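Local coordinates for putative integron gene cassette protein (Uncultured bacterium, PDB 3FUY) that is of unknown function but is encoded on a mobile integron gene cassette and assembles from three copies of its chain, at residues S28-S31 with V35-R38; L48-T53 with K59-L64; D74-I79 with F85-P90. All blocks are in the same frame, centred on the assembly; numbering follows the deposited sequence.

Contact 1 of 3, residues S28-S31 with V35-R38; sequences SFLS and VTIR
Ser28 and Phe29 face Thr36 and Val35 near the turn of a beta hairpin, the antiparallel pair of strands 25-29 and 34-39. Ser28 and Thr36 form a hydrogen-bonded pair. Ser28 N donates to Thr36 O at 3.0 Å, and Thr36 N returns a bond to Ser28 O at 3.0 Å. The N-H and C=O of both residues are thus paired across the hairpin. Ser28 O also receives a CA-H...O contact from Val35 CA at 3.3 Å.

On the side of Ser28 and Thr36, the two hydroxyls share a water. It lies 2.9 Å from Ser28 OG and donates to Thr36 OG1, also at 2.9 Å. Thr36 OG1 sits between the backbone N and the carbonyl carbon (chi1 62°), which leaves CG2 to meet Leu30 CD1. The stronger partner of Thr36 OG1 is Phe29 O of the third subunit. Ser28 OG has weak bonds to Asn26 OD1 and to Phe29 N of the third subunit. The polar groups on this face therefore serve the subunit interface as well as the hairpin, where Leu30 also packs on Leu30 of each of the other two subunits.

The other face is apolar. Phe29 and Val35 are a non-hydrogen-bonded pair, and their side chains run side by side in the same direction. Ala57 packs against both. Val35 carries CG1 anti to the backbone N (chi1 170°), and this turns CG2 over the Phe29 ring. The CH-pi contact places Val35 CG2 3.7 Å from the ring centroid of Phe29, shifted toward the rim at CD1 and CE1.

Contact 2 of 3, residues L48-T53 with K59-L64; sequences LRIGRT and KGDIDL
The end of strand 44-49 meets the first turn of helix 59-79 here, a sheet-to-helix packing contact in which Leu48 and Ile50 press on Asp61 and Ile62. The contact is small and rests on van der Waals packing. Leu48 points at the helix and meets Ile62. With chi1 at 173° its side chain extends away from its own backbone N, and the CD2 branch reaches forward from there. Leu48 CD2 lies 3.7 Å from Ile62 CG1, and the two side chains cross at about a right angle. The same methyl also comes near the helix backbone, with Leu48 CD2 3.9 Å from Asp61 O.

Ile50 lies just past the end of the strand. Its CB leaves the backbone across the contact rather than at the helix, but the tip bends over to it. Ile50 CD1 ends 3.9 Å from Asp61 OD2 and 4.0 Å from Asp61 CG, so a methyl lies against the carboxylate group. Asp61 OD1 is hydrogen-bonded to Tyr105 OH, and OD2 also has a hydrogen bond close by in the chain. Both oxygens of this buried acid are thus satisfied, and the methyl packs beside a bound carboxylate. The aliphatic CB of Asp61, 4.1 Å from Ile50 CD1, faces the strand end.

The packing continues into the sheet. Ile99 of strand 91-100 touches Leu48, Ile50 and Asp61, while Val35 of strand 34-39 lies against Leu48. Ile62 packs on Ile37 of strand 34-39 and on Phe40 of the second subunit, so Ile62, on the first turn of the helix, packs against both its own sheet and a neighbouring chain.

Contact 3 of 3, residues D74-I79 with F85-P90; sequences DAQQSI and FGFKGP
The last turns of helix 59-79 stand beside an irregular loop, with Ile79 CA and Pro90 CA 7.6 Å apart and a cis peptide bond joining Gly89 to Pro90. Gln76 makes the polar link. The chain of Gln76 leaves the helix extended (chi1 170°) and folds at chi2 (71°), which carries the amide across to the loop. Gln76 NE2 donates to Pro90 O at 3.1 Å. The bond is nearly straight (166° at the hydrogen) and lies close to both the amide and carbonyl planes.

Two further bonds fix the rotation of this amide. Gln76 OE1 accepts from Ile92 N, and NE2 also donates to Gly80 O. Gln76 NE2 lies obliquely against the Phe87 ring, 3.7 Å from CZ, with the amide and ring planes steeply inclined to each other. A leucine in place of Gln76 would probably leave Pro90 O, Gly80 O and Ile92 N without their side-chain partner and free the loop to shift from the helix.

The apolar part is simpler. Ile79 CG2 meets the Pro90 ring at 3.8 Å from CD, the two side chains crossing at about a right angle.

Around this, Ala131 and Ala127 of helix 121-138 pack on Ile79 and Pro90 respectively. Leu113 and Val115 of strand 106-116 also touch Pro90, where the loop runs into strand 91-100.

Overall arrangement
The three contacts follow one another along the chain, each closing before the next opens. Contacts 1 and 2 are neighbours, with centres 11 Å apart. They meet through adjacent strands 34-39 and 44-49 of the same mixed sheet, where Val35 O and Leu48 N are probably hydrogen-bonded and Ile37 packs on Ile62. Both also touch the second subunit. Contact 3 lies on the opposite side of the chain's centre, about 28 Å from contact 2 between centres, and touches no other chain. Helix 59-79 connects contacts 2 and 3, one at each end. It thus spans from the subunit interface to the loop leading into strand 91-100.

Contact 1 of 3, residues S28-S31 with V35-R38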
loop_
_atom_site.group_PDB
_atom_site.type_symbol
_atom_site.label_atom_id
_atom_site.label_comp_id
_atom_site.label_asym_id
_atom_site.label_seq_id
_atom_site.Cartn_x
_atom_site.Cartn_y
_atom_site.Cartn_z
ATOM N N SER B 28 2.459 0.079 -4.860
ATOM C CA SER B 28 1.779 0.726 -3.733
ATOM C C SER B 28 2.677 1.766 -3.077
ATOM O O SER B 28 3.850 1.515 -2.852
ATOM C CB SER B 28 1.353 -0.311 -2.675
ATOM O OG SER B 28 0.605 -1.370 -3.257
ATOM N N PHE B 29 2.125 2.929 -2.757
ATOM C CA PHE B 29 2.908 3.939 -2.038
ATOM C C PHE B 29 2.685 3.812 -0.544
ATOM O O PHE B 29 1.577 4.058 -0.063
ATOM C CB PHE B 29 2.518 5.346 -2.481
ATOM C CG PHE B 29 3.041 5.725 -3.826
ATOM C CD1 PHE B 29 4.087 6.636 -3.947
ATOM C CD2 PHE B 29 2.489 5.175 -4.980
ATOM C CE1 PHE B 29 4.570 6.997 -5.175
ATOM C CE2 PHE B 29 2.970 5.529 -6.225
ATOM C CZ PHE B 29 4.020 6.449 -6.323
ATOM N N LEU B 30 3.727 3.437 0.191
ATOM C CA LEU B 30 3.647 3.422 1.648
ATOM C C LEU B 30 3.858 4.840 2.162
ATOM O O LEU B 30 3.325 5.230 3.206
ATOM C CB LEU B 30 4.676 2.474 2.250
ATOM C CG LEU B 30 4.592 1.034 1.747
ATOM C CD1 LEU B 30 5.640 0.213 2.456
ATOM C CD2 LEU B 30 3.194 0.433 1.948
ATOM N N SER B 31 4.637 5.610 1.410
ATOM C CA SER B 31 4.738 7.048 1.611
ATOM C C SER B 31 5.092 7.672 0.255
ATOM O O SER B 31 5.231 6.958 -0.741
ATOM C CB SER B 31 5.790 7.374 2.679
ATOM O OG SER B 31 7.101 7.408 2.129
ATOM N N VAL B 35 8.001 2.859 -2.004
ATOM C CA VAL B 35 7.065 2.177 -2.899
ATOM C C VAL B 35 7.346 0.681 -2.942
ATOM O O VAL B 35 8.490 0.260 -3.069
ATOM C CB VAL B 35 7.149 2.765 -4.326
ATOM C CG1 VAL B 35 6.356 1.910 -5.324
ATOM C CG2 VAL B 35 6.660 4.223 -4.334
ATOM N N THR B 36 6.303 -0.128 -2.824
ATOM C CA THR B 36 6.475 -1.561 -3.007
ATOM C C THR B 36 6.044 -1.947 -4.421
ATOM O O THR B 36 5.006 -1.506 -4.921
ATOM C CB THR B 36 5.680 -2.387 -1.976
ATOM O OG1 THR B 36 4.279 -2.122 -2.124
ATOM C CG2 THR B 36 6.106 -2.032 -0.559
ATOM N N ILE B 37 6.851 -2.778 -5.064
ATOM C CA ILE B 37 6.560 -3.208 -6.428
ATOM C C ILE B 37 6.618 -4.726 -6.501
ATOM O O ILE B 37 7.673 -5.339 -6.342
ATOM C CB ILE B 37 7.546 -2.583 -7.426
ATOM C CG1 ILE B 37 7.476 -1.068 -7.358
ATOM C CG2 ILE B 37 7.229 -3.019 -8.850
ATOM C CD1 ILE B 37 8.616 -0.382 -8.187
ATOM N N ARG B 38 5.460 -5.331 -6.701
ATOM C CA ARG B 38 5.351 -6.771 -6.772
ATOM C C ARG B 38 5.091 -7.116 -8.235
ATOM O O ARG B 38 4.060 -6.723 -8.775
ATOM C CB ARG B 38 4.145 -7.211 -5.922
ATOM C CG ARG B 38 3.698 -8.639 -6.157
ATOM C CD ARG B 38 4.778 -9.587 -5.782
ATOM N NE ARG B 38 4.326 -10.973 -5.617
ATOM C CZ ARG B 38 5.075 -12.022 -5.942
ATOM N NH1 ARG B 38 6.264 -11.827 -6.518
ATOM N NH2 ARG B 38 4.644 -13.256 -5.708
HETATM O O HOH W 1 2.567 -3.252 -4.172
#

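Contact 2 of 3, residues L48-T53 with K59-L64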
loop_
_atom_site.group_PDB
_atom_site.type_symbol
_atom_site.label_atom_id
_atom_site.label_comp_id
_atom_site.label_asym_id
_atom_site.label_seq_id
_atom_site.Cartn_x
_atom_site.Cartn_y
_atom_site.Cartn_z
ATOM N N LEU B 48 11.124 0.278 -3.782
ATOM C CA LEU B 48 11.665 1.501 -4.337
ATOM C C LEU B 48 11.741 2.595 -3.262
ATOM O O LEU B 48 10.749 2.903 -2.585
ATOM C CB LEU B 48 10.822 1.967 -5.513
ATOM C CG LEU B 48 11.188 3.335 -6.082
ATOM C CD1 LEU B 48 12.628 3.321 -6.625
ATOM C CD2 LEU B 48 10.194 3.698 -7.167
ATOM N N ARG B 49 12.932 3.164 -3.096
ATOM C CA ARG B 49 13.142 4.250 -2.135
ATOM C C ARG B 49 13.760 5.463 -2.807
ATOM O O ARG B 49 14.749 5.336 -3.529
ATOM C CB ARG B 49 14.087 3.803 -1.027
ATOM C CG ARG B 49 13.420 3.067 0.093
ATOM C CD ARG B 49 14.431 2.630 1.152
ATOM N NE ARG B 49 13.733 2.040 2.295
ATOM C CZ ARG B 49 13.728 2.559 3.519
ATOM N NH1 ARG B 49 14.417 3.672 3.775
ATOM N NH2 ARG B 49 13.048 1.954 4.488
ATOM N N ILE B 50 13.184 6.636 -2.573
ATOM C CA ILE B 50 13.833 7.864 -2.977
ATOM C C ILE B 50 14.567 8.385 -1.732
ATOM O O ILE B 50 14.136 9.335 -1.085
ATOM C CB ILE B 50 12.826 8.888 -3.509
ATOM C CG1 ILE B 50 11.768 8.218 -4.411
ATOM C CG2 ILE B 50 13.549 10.011 -4.227
ATOM C CD1 ILE B 50 12.350 7.455 -5.628
ATOM N N GLY B 51 15.665 7.723 -1.405
ATOM C CA GLY B 51 16.290 7.826 -0.098
ATOM C C GLY B 51 16.902 9.171 0.249
ATOM O O GLY B 51 16.640 9.725 1.319
ATOM N N ARG B 52 17.709 9.712 -0.651
ATOM C CA ARG B 52 18.484 10.905 -0.305
ATOM C C ARG B 52 17.628 12.159 -0.147
ATOM O O ARG B 52 17.763 12.885 0.839
ATOM C CB ARG B 52 19.604 11.154 -1.314
ATOM C CG ARG B 52 20.682 12.116 -0.780
ATOM C CD ARG B 52 21.916 12.146 -1.677
ATOM N NE ARG B 52 22.849 13.227 -1.321
ATOM C CZ ARG B 52 23.798 13.684 -2.135
ATOM N NH1 ARG B 52 23.945 13.157 -3.342
ATOM N NH2 ARG B 52 24.601 14.673 -1.742
ATOM N N THR B 53 16.747 12.403 -1.110
ATOM C CA THR B 53 15.936 13.613 -1.119
ATOM C C THR B 53 14.590 13.459 -0.421
ATOM O O THR B 53 13.993 14.451 0.015
ATOM C CB THR B 53 15.608 14.017 -2.543
ATOM O OG1 THR B 53 14.895 12.942 -3.168
ATOM C CG2 THR B 53 16.892 14.333 -3.332
ATOM N N LYS B 59 6.667 8.348 -12.230
ATOM C CA LYS B 59 6.563 7.234 -13.167
ATOM C C LYS B 59 7.960 6.823 -13.649
ATOM O O LYS B 59 8.229 5.637 -13.853
ATOM C CB LYS B 59 5.700 7.620 -14.366
ATOM C CG LYS B 59 4.942 6.449 -14.962
ATOM C CD LYS B 59 4.186 6.833 -16.226
ATOM C CE LYS B 59 3.319 8.045 -16.011
ATOM N NZ LYS B 59 2.529 8.356 -17.252
ATOM N N GLY B 60 8.839 7.807 -13.823
ATOM C CA GLY B 60 10.200 7.543 -14.279
ATOM C C GLY B 60 10.986 6.706 -13.287
ATOM O O GLY B 60 11.612 5.707 -13.652
ATOM N N ASP B 61 10.951 7.112 -12.022
ATOM C CA ASP B 61 11.548 6.336 -10.938
ATOM C C ASP B 61 11.051 4.877 -10.904
ATOM O O ASP B 61 11.828 3.946 -10.703
ATOM C CB ASP B 61 11.268 7.002 -9.589
ATOM C CG ASP B 61 11.813 8.417 -9.504
ATOM O OD1 ASP B 61 12.901 8.684 -10.067
ATOM O OD2 ASP B 61 11.148 9.264 -8.875
ATOM N N ILE B 62 9.749 4.681 -11.067
ATOM C CA ILE B 62 9.210 3.328 -11.043
ATOM C C ILE B 62 9.659 2.547 -12.276
ATOM O O ILE B 62 10.026 1.388 -12.169
ATOM C CB ILE B 62 7.668 3.337 -10.901
ATOM C CG1 ILE B 62 7.297 3.775 -9.478
ATOM C CG2 ILE B 62 7.082 1.955 -11.196
ATOM C CD1 ILE B 62 5.845 4.269 -9.350
ATOM N N ASP B 63 9.656 3.190 -13.444
ATOM C CA ASP B 63 10.132 2.540 -14.661
ATOM C C ASP B 63 11.616 2.147 -14.539
ATOM O O ASP B 63 12.025 1.080 -14.995
ATOM C CB ASP B 63 9.929 3.447 -15.878
ATOM C CG ASP B 63 10.056 2.685 -17.185
ATOM O OD1 ASP B 63 9.272 1.744 -17.392
ATOM O OD2 ASP B 63 10.953 3.007 -17.992
ATOM N N LEU B 64 12.408 3.017 -13.913
ATOM C CA LEU B 64 13.818 2.734 -13.633
ATOM C C LEU B 64 13.902 1.485 -12.773
ATOM O O LEU B 64 14.642 0.545 -13.069
ATOM C CB LEU B 64 14.468 3.920 -12.907
ATOM C CG LEU B 64 15.976 3.812 -12.635
ATOM C CD1 LEU B 64 16.548 5.204 -12.501
ATOM C CD2 LEU B 64 16.260 3.021 -11.379
#

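Contact 3 of 3, residues D74-I79 with F85-P90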
loop_
_atom_site.group_PDB
_atom_site.type_symbol
_atom_site.label_atom_id
_atom_site.label_comp_id
_atom_site.label_asym_id
_atom_site.label_seq_id
_atom_site.Cartn_x
_atom_site.Cartn_y
_atom_site.Cartn_z
ATOM N N ASP B 74 17.556 -11.063 -15.696
ATOM C CA ASP B 74 18.433 -11.381 -16.834
ATOM C C ASP B 74 19.831 -11.852 -16.389
ATOM O O ASP B 74 20.390 -12.778 -16.969
ATOM C CB ASP B 74 18.572 -10.185 -17.795
ATOM C CG ASP B 74 17.262 -9.849 -18.522
ATOM O OD1 ASP B 74 16.272 -10.610 -18.400
ATOM O OD2 ASP B 74 17.229 -8.814 -19.219
ATOM N N ALA B 75 20.405 -11.213 -15.373
ATOM C CA ALA B 75 21.664 -11.717 -14.806
ATOM C C ALA B 75 21.488 -13.144 -14.273
ATOM O O ALA B 75 22.354 -13.996 -14.477
ATOM C CB ALA B 75 22.207 -10.777 -13.706
ATOM N N GLN B 76 20.360 -13.400 -13.608
ATOM C CA GLN B 76 20.047 -14.727 -13.081
ATOM C C GLN B 76 19.969 -15.748 -14.208
ATOM O O GLN B 76 20.530 -16.840 -14.117
ATOM C CB GLN B 76 18.715 -14.711 -12.324
ATOM C CG GLN B 76 18.202 -16.110 -11.940
ATOM C CD GLN B 76 19.028 -16.764 -10.828
ATOM O OE1 GLN B 76 18.870 -16.440 -9.653
ATOM N NE2 GLN B 76 19.891 -17.704 -11.200
ATOM N N GLN B 77 19.276 -15.374 -15.277
ATOM C CA GLN B 77 19.123 -16.244 -16.436
ATOM C C GLN B 77 20.477 -16.605 -17.057
ATOM O O GLN B 77 20.642 -17.709 -17.564
ATOM C CB GLN B 77 18.190 -15.596 -17.473
ATOM C CG GLN B 77 17.740 -16.524 -18.584
ATOM C CD GLN B 77 17.057 -17.769 -18.055
ATOM O OE1 GLN B 77 16.452 -17.749 -16.981
ATOM N NE2 GLN B 77 17.153 -18.864 -18.804
ATOM N N SER B 78 21.441 -15.686 -17.005
ATOM C CA SER B 78 22.780 -15.945 -17.538
ATOM C C SER B 78 23.578 -16.905 -16.667
ATOM O O SER B 78 24.479 -17.585 -17.148
ATOM C CB SER B 78 23.579 -14.646 -17.678
ATOM O OG SER B 78 23.091 -13.876 -18.752
ATOM N N ILE B 79 23.260 -16.931 -15.378
ATOM C CA ILE B 79 23.997 -17.751 -14.429
ATOM C C ILE B 79 23.432 -19.156 -14.374
ATOM O O ILE B 79 24.146 -20.111 -14.080
ATOM C CB ILE B 79 23.987 -17.126 -13.025
ATOM C CG1 ILE B 79 25.004 -15.991 -12.965
ATOM C CG2 ILE B 79 24.305 -18.169 -11.970
ATOM C CD1 ILE B 79 25.602 -15.758 -11.575
ATOM N N PHE B 85 13.369 -27.712 -11.783
ATOM C CA PHE B 85 13.329 -28.381 -10.488
ATOM C C PHE B 85 14.703 -28.947 -10.134
ATOM O O PHE B 85 15.374 -29.531 -10.980
ATOM C CB PHE B 85 12.282 -29.497 -10.482
ATOM C CG PHE B 85 12.303 -30.332 -9.238
ATOM C CD1 PHE B 85 11.731 -29.866 -8.069
ATOM C CD2 PHE B 85 12.910 -31.573 -9.234
ATOM C CE1 PHE B 85 11.756 -30.626 -6.914
ATOM C CE2 PHE B 85 12.936 -32.343 -8.085
ATOM C CZ PHE B 85 12.358 -31.868 -6.923
ATOM N N GLY B 86 15.120 -28.772 -8.883
ATOM C CA GLY B 86 16.435 -29.221 -8.451
ATOM C C GLY B 86 17.539 -28.205 -8.699
ATOM O O GLY B 86 18.705 -28.470 -8.406
ATOM N N PHE B 87 17.172 -27.047 -9.251
ATOM C CA PHE B 87 18.123 -25.957 -9.470
ATOM C C PHE B 87 19.037 -25.798 -8.259
ATOM O O PHE B 87 18.572 -25.712 -7.121
ATOM C CB PHE B 87 17.390 -24.646 -9.757
ATOM C CG PHE B 87 18.311 -23.465 -9.960
ATOM C CD1 PHE B 87 19.229 -23.456 -11.003
ATOM C CD2 PHE B 87 18.252 -22.362 -9.116
ATOM C CE1 PHE B 87 20.076 -22.371 -11.198
ATOM C CE2 PHE B 87 19.100 -21.266 -9.314
ATOM C CZ PHE B 87 20.008 -21.279 -10.356
ATOM N N LYS B 88 20.342 -25.759 -8.502
ATOM C CA LYS B 88 21.304 -25.809 -7.405
ATOM C C LYS B 88 21.854 -24.440 -7.030
ATOM O O LYS B 88 22.705 -24.331 -6.155
ATOM C CB LYS B 88 22.448 -26.775 -7.732
ATOM C CG LYS B 88 22.030 -28.242 -7.700
ATOM C CD LYS B 88 22.941 -29.108 -8.556
ATOM C CE LYS B 88 22.233 -30.395 -8.974
ATOM N NZ LYS B 88 22.768 -30.931 -10.258
ATOM N N GLY B 89 21.346 -23.397 -7.673
ATOM C CA GLY B 89 21.801 -22.051 -7.390
ATOM C C GLY B 89 23.003 -21.708 -8.239
ATOM O O GLY B 89 23.425 -22.507 -9.071
ATOM N N PRO B 90 23.552 -20.504 -8.047
ATOM C CA PRO B 90 23.033 -19.530 -7.077
ATOM C C PRO B 90 21.790 -18.772 -7.569
ATOM O O PRO B 90 21.518 -18.742 -8.770
ATOM C CB PRO B 90 24.195 -18.551 -6.917
ATOM C CG PRO B 90 24.970 -18.654 -8.201
ATOM C CD PRO B 90 24.795 -20.059 -8.703
#